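Local structure of caspase Nc subunit 1 (Drosophila melanogaster, 2FP3) at residues P34-S39 against F93-F98; F101-V106 against F112-M117; K161-F164 against K168-Y171; I256-Q261 against S280-N285. The protein acts as an initiator cysteine protease that starts the caspase cascade executing apoptosis, including steroid-triggered cell death during metamorphosis, and is restrained by Diap1. The protein carries 2 engineered substitutions. All coordinates share one frame; numbering follows the deposited sequence.

Contact 1: P34-S39 against F93-F98; sequences PEVKKS and FQELNF
V36 and E95 meet through their first torsions: in V36 chi1 is 173°, which leaves CG2 anti to the carbonyl carbon and turned to the helix, while in E95 CG also stands anti to its carbonyl carbon. The V36 branch comes against the aliphatic root of the glutamate, CG2 lying 3.8 Å from E95 CB and 3.9 Å from E95 CG. The chain of E95 then bends at chi2 (-66°), so that its methylenes cover the valine while its carboxylate is carried off to the polar side. There the long, flexible K38 swings its end inward, and K38 NZ comes to 4.2 Å from E95 OE2. This is too long for a salt bridge, but near enough for the opposite charges probably to attract at the partly exposed border of the contact.

Each residue type suits its place. A beta-branched valine fills a buried site with little freedom of its own, and V36 also rests on A264 of helix 251-266; a glutamate can be apolar near its backbone and charged at its end. The extended 34-39 segment is held further by backbone bonding of K37 with A264 and of S39 with P311.

N97 is the first residue to leave helical phi/psi. It takes a positive phi of 64°, readily tolerated by asparagine, while F98 N reaches back to F93 O at 2.9 Å and N97 N to Q94 O at 3.0 Å. This is a Schellman motif, here closing the last helical turn of a beta-alpha-beta crossover that joins parallel strands 62-68 and 98-103 of the caspase fold.

Contact 2: F101-V106 against F112-M117; sequences FPYGNV and FKLLTM
Y103 and L114 make the aromatic part of this contact, a CH-pi interaction. The methyl L114 CD1 sits over one face of the tyrosine ring, 3.5 Å from its centroid and 18° off the ring normal. The two side chains run antiparallel alongside each other; the second methyl of the leucine lies nearer the phenol end, with L114 CD2 3.4 Å from Y103 CE2. With CG of L114 anti to the carbonyl carbon (chi1 -62°), the isopropyl fork is held against the ring.

Aliphatic packing adds V106, whose CG1 stands 4.0 Å from L114 CD1. Leucine suits this helical site because its fork spreads over both neighbours: CD1 is shared between the ring face and V106 CG1, while CD2 lies against the CE2-CZ side of the ring. Tyrosine offers a broad flat face, and the compact valine fills in beside it.

Between the two segments the contact is apolar; the side-chain hydrogen bond lies within the helix. T116 OG1 gives a bond of 2.8 Å to F112 O, nearly along the C=O axis, which satisfies the threonine hydroxyl on an exposed helix surface.

Y103 and L115 both touch L65 of strand 62-68, and Y103 bonds through its backbone with M66 and N68. The arrangement is that of a helix packed on the central sheet of the caspase alpha/beta fold, with strand 98-103 leading through a short turn into helix 108-119.

Contact 3: K161-F164 against K168-Y171; sequences KDHF and KCPY
C169 brings its sulfur to a backbone oxygen and two aromatic rings at once, an uncommon gathering round one thiol. C169 SG is 3.3 Å from H163 O, and it approaches both rings obliquely: its distance is 4.2 Å to the centroid of the H163 ring, 45° off that ring's normal, and 4.9 Å to the centroid of the F164 ring, at 41°. Sulfur of this kind beside an aromatic ring is a recognised sulfur-aromatic contact.

H163 and F164 both start out away from the 168-171 segment, yet their rings end beside it. Since H163 has CG anti to its backbone N (chi1 178°), the imidazole points an edge at one face of F164, the two rings roughly T-shaped, while the edge of F164 itself meets K161 O in plane. A small, polarisable thiol can touch both rings and a carbonyl together. T119 of helix 108-119 touches both H163 and C169, while F164 reaches down to L179 of strand 177-181.

K168 covers the outer side. Its CB lies 3.2 Å from H163 O, and its extended chain runs beside the backbone, with K168 CD 3.8 Å from D162 O. The ammonium remains 5.8 Å from the D162 carboxylate, K168 NZ to OD2, so their attraction is at most long-range.

A lysine is well chosen here: its charge probably gains from the carbonyls and carboxylate near the end of helix 157-162, while its methylenes pack. The turn is thus tied together mainly by dispersion and by weakly polar packing of sulfur on rings.

Contact 4: I256-Q261 against S280-N285; sequences IQKFCQ and SEAVGN
K258 and V283 bring helices 251-266 and 272-284 together, their CA atoms only 6.4 Å apart; bonding along 256-261 is regular, with C260 N to I256 O at 2.9 Å, whereas the end of helix 272-284 is held less evenly, N285 N to E281 O at 3.0 Å beside weak bonds from G284 N. Such a close approach calls for a small residue, and A282 supplies it: its single methyl points at the neighbouring helix and takes up little room.

The lysine lies across that methyl. CG of K258 leaves anti to the backbone N (chi1 -157°), and a bend at chi2 (60°) folds the chain over A282, where K258 CD is 3.8 Å from A282 CB. K258 CG also comes within 3.9 Å of V283 N, so the aliphatic part of the side chain lies against the backbone there. Farther out, the lysine is modelled too near the alanine, and the exact course of its end is doubtful. Lysine suits a partly exposed seam like this one, since its methylenes can pack while its charge stays near the surface.

V283 joins more loosely: V283 CB lies 4.6 Å from K258 CB, and its branches turn to K289 and T295 of the following loop. E281, facing outward, forms a salt bridge with K278 one turn back.

F259 continues this same interface, packing on I275 and T279 of helix 272-284. Helix 251-266 has other neighbours too: C260 packs on S88, L89 and L92 of helix 82-95, and I256 reaches P182 and F183, just beyond strand 177-181.

In the fold
Contact 3 is the most buried of the four and has the largest interface; the others are only partly buried. Contacts 2 and 3 share a neighbourhood, for L115 of contact 2's helix segment packs on H163 and F164 of contact 3, coupling helix 108-119 to the end of helix 157-162. Both lie on the opposite side of the chain's centre from contact 4. Contacts 1 and 4 are linked through helix 251-266, which carries K258 and also receives V36 and L96. Chemistry follows place: sulfur and rings in contact 3, a methyl on a tyrosine face in contact 2, and aliphatic stems of charged residues in the partly buried contacts 1 and 4.

Contact 1: P34-S39 against F93-F98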
# COMPACT_ATOMS: atom_id res chain seq x y z
N PRO A 34 -13.81 -6.83 -9.63
CA PRO A 34 -14.36 -5.75 -10.44
C PRO A 34 -13.54 -5.54 -11.70
O PRO A 34 -12.40 -5.98 -11.80
CB PRO A 34 -14.28 -4.55 -9.51
CG PRO A 34 -14.45 -5.16 -8.16
CD PRO A 34 -13.56 -6.37 -8.25
N GLU A 35 -14.13 -4.85 -12.67
CA GLU A 35 -13.44 -4.57 -13.92
C GLU A 35 -12.53 -3.37 -13.71
O GLU A 35 -12.96 -2.34 -13.20
CB GLU A 35 -14.45 -4.26 -15.02
CG GLU A 35 -13.84 -3.70 -16.28
CD GLU A 35 -14.86 -3.01 -17.16
OE1 GLU A 35 -15.80 -3.69 -17.62
OE2 GLU A 35 -14.71 -1.79 -17.39
N VAL A 36 -11.27 -3.51 -14.11
CA VAL A 36 -10.31 -2.42 -13.99
C VAL A 36 -10.10 -1.82 -15.37
O VAL A 36 -9.48 -2.44 -16.23
CB VAL A 36 -8.94 -2.93 -13.48
CG1 VAL A 36 -7.92 -1.81 -13.53
CG2 VAL A 36 -9.08 -3.46 -12.07
N LYS A 37 -10.63 -0.61 -15.59
CA LYS A 37 -10.48 0.02 -16.90
C LYS A 37 -8.99 0.11 -17.21
O LYS A 37 -8.18 0.25 -16.31
CD LYS A 37 -11.93 3.36 -18.31
CE LYS A 37 -13.40 3.26 -17.94
NZ LYS A 37 -13.63 2.78 -16.54
N LYS A 38 -8.64 0.03 -18.49
CA LYS A 38 -7.25 0.08 -18.92
C LYS A 38 -6.91 1.39 -19.60
O LYS A 38 -7.77 2.04 -20.18
CB LYS A 38 -6.95 -1.06 -19.90
CG LYS A 38 -7.31 -2.47 -19.43
CD LYS A 38 -6.92 -3.48 -20.51
CE LYS A 38 -7.64 -4.83 -20.35
NZ LYS A 38 -7.31 -5.54 -19.09
N SER A 39 -5.65 1.78 -19.54
CA SER A 39 -5.20 2.99 -20.19
C SER A 39 -5.12 2.73 -21.69
O SER A 39 -5.05 1.58 -22.14
CB SER A 39 -3.82 3.39 -19.68
OG SER A 39 -3.86 3.66 -18.29
N PHE A 93 -4.00 -5.52 -8.30
CA PHE A 93 -2.63 -5.42 -8.76
C PHE A 93 -2.26 -6.38 -9.88
O PHE A 93 -1.28 -6.15 -10.60
CB PHE A 93 -1.65 -5.49 -7.57
CG PHE A 93 -1.63 -4.22 -6.76
CD1 PHE A 93 -2.48 -4.06 -5.67
CD2 PHE A 93 -0.88 -3.12 -7.19
CE1 PHE A 93 -2.59 -2.83 -5.02
CE2 PHE A 93 -0.98 -1.89 -6.54
CZ PHE A 93 -1.84 -1.75 -5.45
N GLN A 94 -3.05 -7.44 -10.04
CA GLN A 94 -2.80 -8.36 -11.16
C GLN A 94 -3.18 -7.61 -12.43
O GLN A 94 -2.52 -7.73 -13.45
CB GLN A 94 -3.65 -9.61 -11.05
CG GLN A 94 -3.12 -10.63 -10.07
CD GLN A 94 -3.83 -11.96 -10.18
OE1 GLN A 94 -5.06 -12.03 -10.19
NE2 GLN A 94 -3.05 -13.04 -10.26
N GLU A 95 -4.24 -6.81 -12.35
CA GLU A 95 -4.70 -6.03 -13.48
C GLU A 95 -3.76 -4.86 -13.73
O GLU A 95 -3.75 -4.28 -14.83
CB GLU A 95 -6.13 -5.54 -13.23
CG GLU A 95 -7.09 -6.66 -12.88
CD GLU A 95 -7.32 -7.62 -14.04
OE1 GLU A 95 -7.66 -8.80 -13.78
OE2 GLU A 95 -7.18 -7.20 -15.21
N LEU A 96 -2.98 -4.48 -12.72
CA LEU A 96 -2.02 -3.39 -12.92
C LEU A 96 -0.72 -4.03 -13.39
O LEU A 96 0.29 -3.36 -13.60
CB LEU A 96 -1.79 -2.60 -11.63
CG LEU A 96 -3.01 -1.87 -11.05
CD1 LEU A 96 -2.56 -0.99 -9.89
CD2 LEU A 96 -3.66 -1.02 -12.11
N ASN A 97 -0.75 -5.35 -13.54
CA ASN A 97 0.40 -6.11 -14.00
C ASN A 97 1.60 -6.07 -13.06
O ASN A 97 2.73 -6.01 -13.51
CB ASN A 97 0.82 -5.63 -15.38
CG ASN A 97 -0.32 -5.66 -16.37
OD1 ASN A 97 -0.91 -4.62 -16.68
ND2 ASN A 97 -0.64 -6.85 -16.86
N PHE A 98 1.34 -6.10 -11.75
CA PHE A 98 2.41 -6.10 -10.75
C PHE A 98 2.81 -7.52 -10.42
O PHE A 98 2.02 -8.45 -10.60
CB PHE A 98 1.95 -5.45 -9.43
CG PHE A 98 2.19 -3.98 -9.34
CD1 PHE A 98 2.69 -3.42 -8.18
CD2 PHE A 98 1.89 -3.14 -10.41
CE1 PHE A 98 2.91 -2.05 -8.07
CE2 PHE A 98 2.10 -1.76 -10.32
CZ PHE A 98 2.61 -1.21 -9.13

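Contact 2: F101-V106 against F112-M117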
# COMPACT_ATOMS: atom_id res chain seq x y z
N PHE A 101 3.82 -10.44 -4.01
CA PHE A 101 4.34 -11.31 -2.96
C PHE A 101 3.42 -11.16 -1.74
O PHE A 101 3.59 -10.26 -0.92
CB PHE A 101 5.78 -10.92 -2.60
CG PHE A 101 6.74 -11.03 -3.75
CD1 PHE A 101 7.18 -9.89 -4.42
CD2 PHE A 101 7.18 -12.28 -4.19
CE1 PHE A 101 8.05 -9.98 -5.51
CE2 PHE A 101 8.05 -12.39 -5.28
CZ PHE A 101 8.49 -11.23 -5.94
N PRO A 102 2.42 -12.05 -1.63
CA PRO A 102 1.45 -12.03 -0.54
C PRO A 102 1.78 -12.95 0.61
O PRO A 102 2.23 -14.07 0.40
CB PRO A 102 0.17 -12.45 -1.24
CG PRO A 102 0.68 -13.57 -2.12
CD PRO A 102 2.03 -13.04 -2.66
N TYR A 103 1.53 -12.48 1.82
CA TYR A 103 1.77 -13.28 3.01
C TYR A 103 0.64 -13.15 4.02
O TYR A 103 -0.12 -12.17 4.02
CB TYR A 103 3.08 -12.87 3.68
CG TYR A 103 4.30 -13.06 2.81
CD1 TYR A 103 4.61 -12.16 1.80
CD2 TYR A 103 5.16 -14.15 3.00
CE1 TYR A 103 5.74 -12.33 1.00
CE2 TYR A 103 6.29 -14.33 2.21
CZ TYR A 103 6.58 -13.41 1.21
OH TYR A 103 7.72 -13.56 0.45
N GLY A 104 0.51 -14.17 4.87
CA GLY A 104 -0.51 -14.18 5.90
C GLY A 104 0.09 -13.77 7.24
O GLY A 104 0.70 -12.70 7.36
N ASN A 105 -0.05 -14.62 8.25
CA ASN A 105 0.49 -14.31 9.57
C ASN A 105 2.01 -14.46 9.63
O ASN A 105 2.58 -15.47 9.21
CB ASN A 105 -0.15 -15.20 10.64
CG ASN A 105 -1.65 -15.00 10.73
OD1 ASN A 105 -2.14 -13.86 10.76
ND2 ASN A 105 -2.40 -16.10 10.77
N VAL A 106 2.68 -13.45 10.16
CA VAL A 106 4.13 -13.49 10.30
C VAL A 106 4.50 -12.72 11.56
O VAL A 106 3.76 -11.83 11.99
CB VAL A 106 4.87 -12.87 9.08
CG1 VAL A 106 4.64 -13.71 7.85
CG2 VAL A 106 4.40 -11.45 8.84
N PHE A 112 10.49 -8.61 8.85
CA PHE A 112 11.68 -7.89 8.41
C PHE A 112 12.60 -8.70 7.52
O PHE A 112 13.43 -8.15 6.81
CB PHE A 112 12.46 -7.36 9.61
CG PHE A 112 11.85 -6.15 10.24
CD1 PHE A 112 11.03 -6.27 11.36
CD2 PHE A 112 12.05 -4.88 9.70
CE1 PHE A 112 10.42 -5.15 11.93
CE2 PHE A 112 11.45 -3.76 10.25
CZ PHE A 112 10.63 -3.89 11.37
N LYS A 113 12.46 -10.02 7.56
CA LYS A 113 13.29 -10.86 6.72
C LYS A 113 12.67 -10.87 5.33
O LYS A 113 13.37 -10.76 4.33
CB LYS A 113 13.40 -12.28 7.28
CG LYS A 113 14.40 -13.15 6.54
CD LYS A 113 14.68 -14.46 7.26
CE LYS A 113 15.72 -15.29 6.51
NZ LYS A 113 16.11 -16.52 7.26
N LEU A 114 11.34 -10.98 5.28
CA LEU A 114 10.62 -10.98 4.01
C LEU A 114 10.87 -9.66 3.29
O LEU A 114 11.17 -9.63 2.10
CB LEU A 114 9.11 -11.09 4.24
CG LEU A 114 8.52 -12.31 4.92
CD1 LEU A 114 7.01 -12.14 4.97
CD2 LEU A 114 8.91 -13.59 4.17
N LEU A 115 10.70 -8.57 4.03
CA LEU A 115 10.87 -7.23 3.51
C LEU A 115 12.22 -7.08 2.83
O LEU A 115 12.31 -6.61 1.69
CB LEU A 115 10.71 -6.21 4.64
CG LEU A 115 10.92 -4.73 4.32
CD1 LEU A 115 10.05 -4.29 3.15
CD2 LEU A 115 10.58 -3.93 5.57
N THR A 116 13.27 -7.48 3.54
CA THR A 116 14.63 -7.38 3.02
C THR A 116 14.82 -8.24 1.78
O THR A 116 15.47 -7.82 0.82
CB THR A 116 15.65 -7.81 4.08
OG1 THR A 116 15.44 -7.05 5.28
CG2 THR A 116 17.06 -7.59 3.57
N MET A 117 14.27 -9.44 1.82
CA MET A 117 14.38 -10.39 0.72
C MET A 117 13.70 -9.80 -0.52
O MET A 117 14.17 -9.94 -1.66
CB MET A 117 13.69 -11.69 1.13
CG MET A 117 14.35 -12.96 0.63
SD MET A 117 13.41 -14.42 1.16
CE MET A 117 13.73 -14.43 2.93

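Contact 3: K161-F164 against K168-Y171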
# COMPACT_ATOMS: atom_id res chain seq x y z
N LYS A 161 9.46 2.20 8.17
CA LYS A 161 9.71 3.23 7.16
C LYS A 161 11.20 3.33 6.84
O LYS A 161 11.59 3.35 5.67
CB LYS A 161 9.23 4.60 7.64
CG LYS A 161 7.74 4.69 7.90
CD LYS A 161 7.36 6.05 8.44
CE LYS A 161 5.89 6.06 8.84
NZ LYS A 161 5.42 7.42 9.24
N ASP A 162 12.02 3.39 7.89
CA ASP A 162 13.46 3.51 7.76
C ASP A 162 14.08 2.46 6.86
O ASP A 162 15.14 2.68 6.27
CB ASP A 162 14.11 3.47 9.14
CG ASP A 162 13.91 4.77 9.91
OD1 ASP A 162 12.79 5.33 9.87
OD2 ASP A 162 14.87 5.23 10.56
N HIS A 163 13.43 1.32 6.74
CA HIS A 163 13.96 0.28 5.89
C HIS A 163 14.11 0.77 4.46
O HIS A 163 14.92 0.26 3.69
CB HIS A 163 13.06 -0.95 5.92
CG HIS A 163 13.54 -2.05 5.03
ND1 HIS A 163 13.10 -2.20 3.73
CD2 HIS A 163 14.49 -3.00 5.22
CE1 HIS A 163 13.76 -3.20 3.16
NE2 HIS A 163 14.60 -3.70 4.04
N PHE A 164 13.32 1.78 4.09
CA PHE A 164 13.35 2.30 2.74
C PHE A 164 14.30 3.45 2.48
O PHE A 164 14.19 4.13 1.46
CB PHE A 164 11.93 2.67 2.31
CG PHE A 164 11.00 1.49 2.27
CD1 PHE A 164 10.86 0.74 1.10
CD2 PHE A 164 10.32 1.08 3.42
CE1 PHE A 164 10.05 -0.41 1.08
CE2 PHE A 164 9.51 -0.06 3.41
CZ PHE A 164 9.37 -0.81 2.24
N LYS A 168 19.57 1.30 2.58
CA LYS A 168 19.04 -0.05 2.65
C LYS A 168 18.32 -0.51 1.38
O LYS A 168 18.29 -1.70 1.09
CB LYS A 168 18.11 -0.19 3.85
CG LYS A 168 18.80 0.05 5.18
CD LYS A 168 17.80 -0.04 6.33
CE LYS A 168 18.43 0.30 7.68
NZ LYS A 168 17.40 0.39 8.76
N CYS A 169 17.74 0.42 0.63
CA CYS A 169 17.02 0.05 -0.58
C CYS A 169 17.59 0.67 -1.84
O CYS A 169 16.91 1.43 -2.53
CB CYS A 169 15.54 0.38 -0.46
SG CYS A 169 14.66 -0.75 0.60
N PRO A 170 18.83 0.29 -2.18
CA PRO A 170 19.51 0.80 -3.37
C PRO A 170 18.62 0.71 -4.60
O PRO A 170 18.57 1.62 -5.42
CB PRO A 170 20.72 -0.12 -3.49
CG PRO A 170 20.95 -0.61 -2.10
CD PRO A 170 19.57 -0.83 -1.58
N TYR A 171 17.90 -0.41 -4.70
CA TYR A 171 17.02 -0.67 -5.84
C TYR A 171 15.80 0.23 -5.97
O TYR A 171 15.14 0.22 -7.01
CB TYR A 171 16.56 -2.13 -5.83
CG TYR A 171 17.68 -3.16 -5.92
CD1 TYR A 171 17.44 -4.51 -5.70
CD2 TYR A 171 18.98 -2.77 -6.25
CE1 TYR A 171 18.46 -5.46 -5.80
CE2 TYR A 171 20.00 -3.71 -6.36
CZ TYR A 171 19.74 -5.04 -6.14
OH TYR A 171 20.75 -5.96 -6.29

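Contact 4: I256-Q261 against S280-N285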
# COMPACT_ATOMS: atom_id res chain seq x y z
N ILE A 256 -9.46 0.16 2.32
CA ILE A 256 -8.92 -0.71 1.29
C ILE A 256 -9.91 -1.00 0.17
O ILE A 256 -9.56 -0.93 -1.02
CB ILE A 256 -8.47 -2.06 1.88
CG1 ILE A 256 -7.18 -1.86 2.66
CG2 ILE A 256 -8.24 -3.07 0.77
CD1 ILE A 256 -6.74 -3.10 3.38
N GLN A 257 -11.15 -1.33 0.53
CA GLN A 257 -12.15 -1.63 -0.48
C GLN A 257 -12.42 -0.43 -1.37
O GLN A 257 -12.43 -0.54 -2.60
CB GLN A 257 -13.45 -2.10 0.18
CG GLN A 257 -13.30 -3.41 0.93
CD GLN A 257 -12.76 -4.53 0.06
OE1 GLN A 257 -11.81 -5.23 0.44
NE2 GLN A 257 -13.36 -4.71 -1.12
N LYS A 258 -12.61 0.73 -0.74
CA LYS A 258 -12.89 1.96 -1.48
C LYS A 258 -11.69 2.29 -2.37
O LYS A 258 -11.85 2.78 -3.49
CB LYS A 258 -13.15 3.10 -0.50
CG LYS A 258 -13.96 4.23 -1.11
CD LYS A 258 -15.32 3.73 -1.57
CE LYS A 258 -16.07 4.80 -2.36
NZ LYS A 258 -17.41 4.37 -2.82
N PHE A 259 -10.50 2.01 -1.85
CA PHE A 259 -9.28 2.26 -2.60
C PHE A 259 -9.26 1.43 -3.89
O PHE A 259 -9.02 1.96 -4.98
CB PHE A 259 -8.05 1.90 -1.76
CG PHE A 259 -6.76 2.01 -2.51
CD1 PHE A 259 -6.36 3.23 -3.06
CD2 PHE A 259 -5.95 0.90 -2.69
CE1 PHE A 259 -5.17 3.33 -3.78
CE2 PHE A 259 -4.76 0.99 -3.41
CZ PHE A 259 -4.37 2.21 -3.95
N CYS A 260 -9.51 0.13 -3.76
CA CYS A 260 -9.52 -0.75 -4.91
C CYS A 260 -10.62 -0.35 -5.87
O CYS A 260 -10.44 -0.44 -7.09
CB CYS A 260 -9.70 -2.20 -4.47
SG CYS A 260 -8.31 -2.86 -3.53
N GLN A 261 -11.76 0.09 -5.34
CA GLN A 261 -12.85 0.50 -6.21
C GLN A 261 -12.42 1.70 -7.03
O GLN A 261 -12.54 1.70 -8.26
CB GLN A 261 -14.11 0.85 -5.41
CG GLN A 261 -14.59 -0.27 -4.49
CD GLN A 261 -15.94 0.02 -3.83
OE1 GLN A 261 -16.17 1.12 -3.32
NE2 GLN A 261 -16.82 -0.97 -3.83
N SER A 280 -9.96 8.96 0.22
CA SER A 280 -10.20 9.61 1.51
C SER A 280 -11.53 10.35 1.57
O SER A 280 -12.15 10.43 2.62
CB SER A 280 -9.08 10.59 1.82
OG SER A 280 -9.43 11.44 2.90
N GLU A 281 -11.96 10.91 0.45
CA GLU A 281 -13.21 11.63 0.41
C GLU A 281 -14.35 10.63 0.45
O GLU A 281 -15.34 10.82 1.15
CB GLU A 281 -13.29 12.43 -0.88
CG GLU A 281 -14.57 13.24 -1.01
CD GLU A 281 -15.04 13.33 -2.44
OE1 GLU A 281 -15.47 12.29 -2.99
OE2 GLU A 281 -14.96 14.43 -3.00
N ALA A 282 -14.18 9.55 -0.31
CA ALA A 282 -15.17 8.49 -0.40
C ALA A 282 -15.39 7.79 0.93
O ALA A 282 -16.49 7.78 1.47
CB ALA A 282 -14.75 7.48 -1.44
N VAL A 283 -14.32 7.20 1.46
CA VAL A 283 -14.39 6.49 2.73
C VAL A 283 -14.91 7.41 3.84
O VAL A 283 -15.50 6.95 4.81
CB VAL A 283 -12.99 5.94 3.13
CG1 VAL A 283 -12.03 7.09 3.37
CG2 VAL A 283 -13.10 5.06 4.36
N GLY A 284 -14.71 8.71 3.66
CA GLY A 284 -15.15 9.67 4.65
C GLY A 284 -16.65 9.93 4.62
O GLY A 284 -17.32 9.87 5.64
N ASN A 285 -17.17 10.22 3.43
CA ASN A 285 -18.59 10.49 3.27
C ASN A 285 -19.39 9.21 3.49
O ASN A 285 -19.69 8.49 2.53
CB ASN A 285 -18.87 11.04 1.87
CG ASN A 285 -20.32 11.46 1.68
OD1 ASN A 285 -20.74 11.81 0.58
ND2 ASN A 285 -21.09 11.41 2.76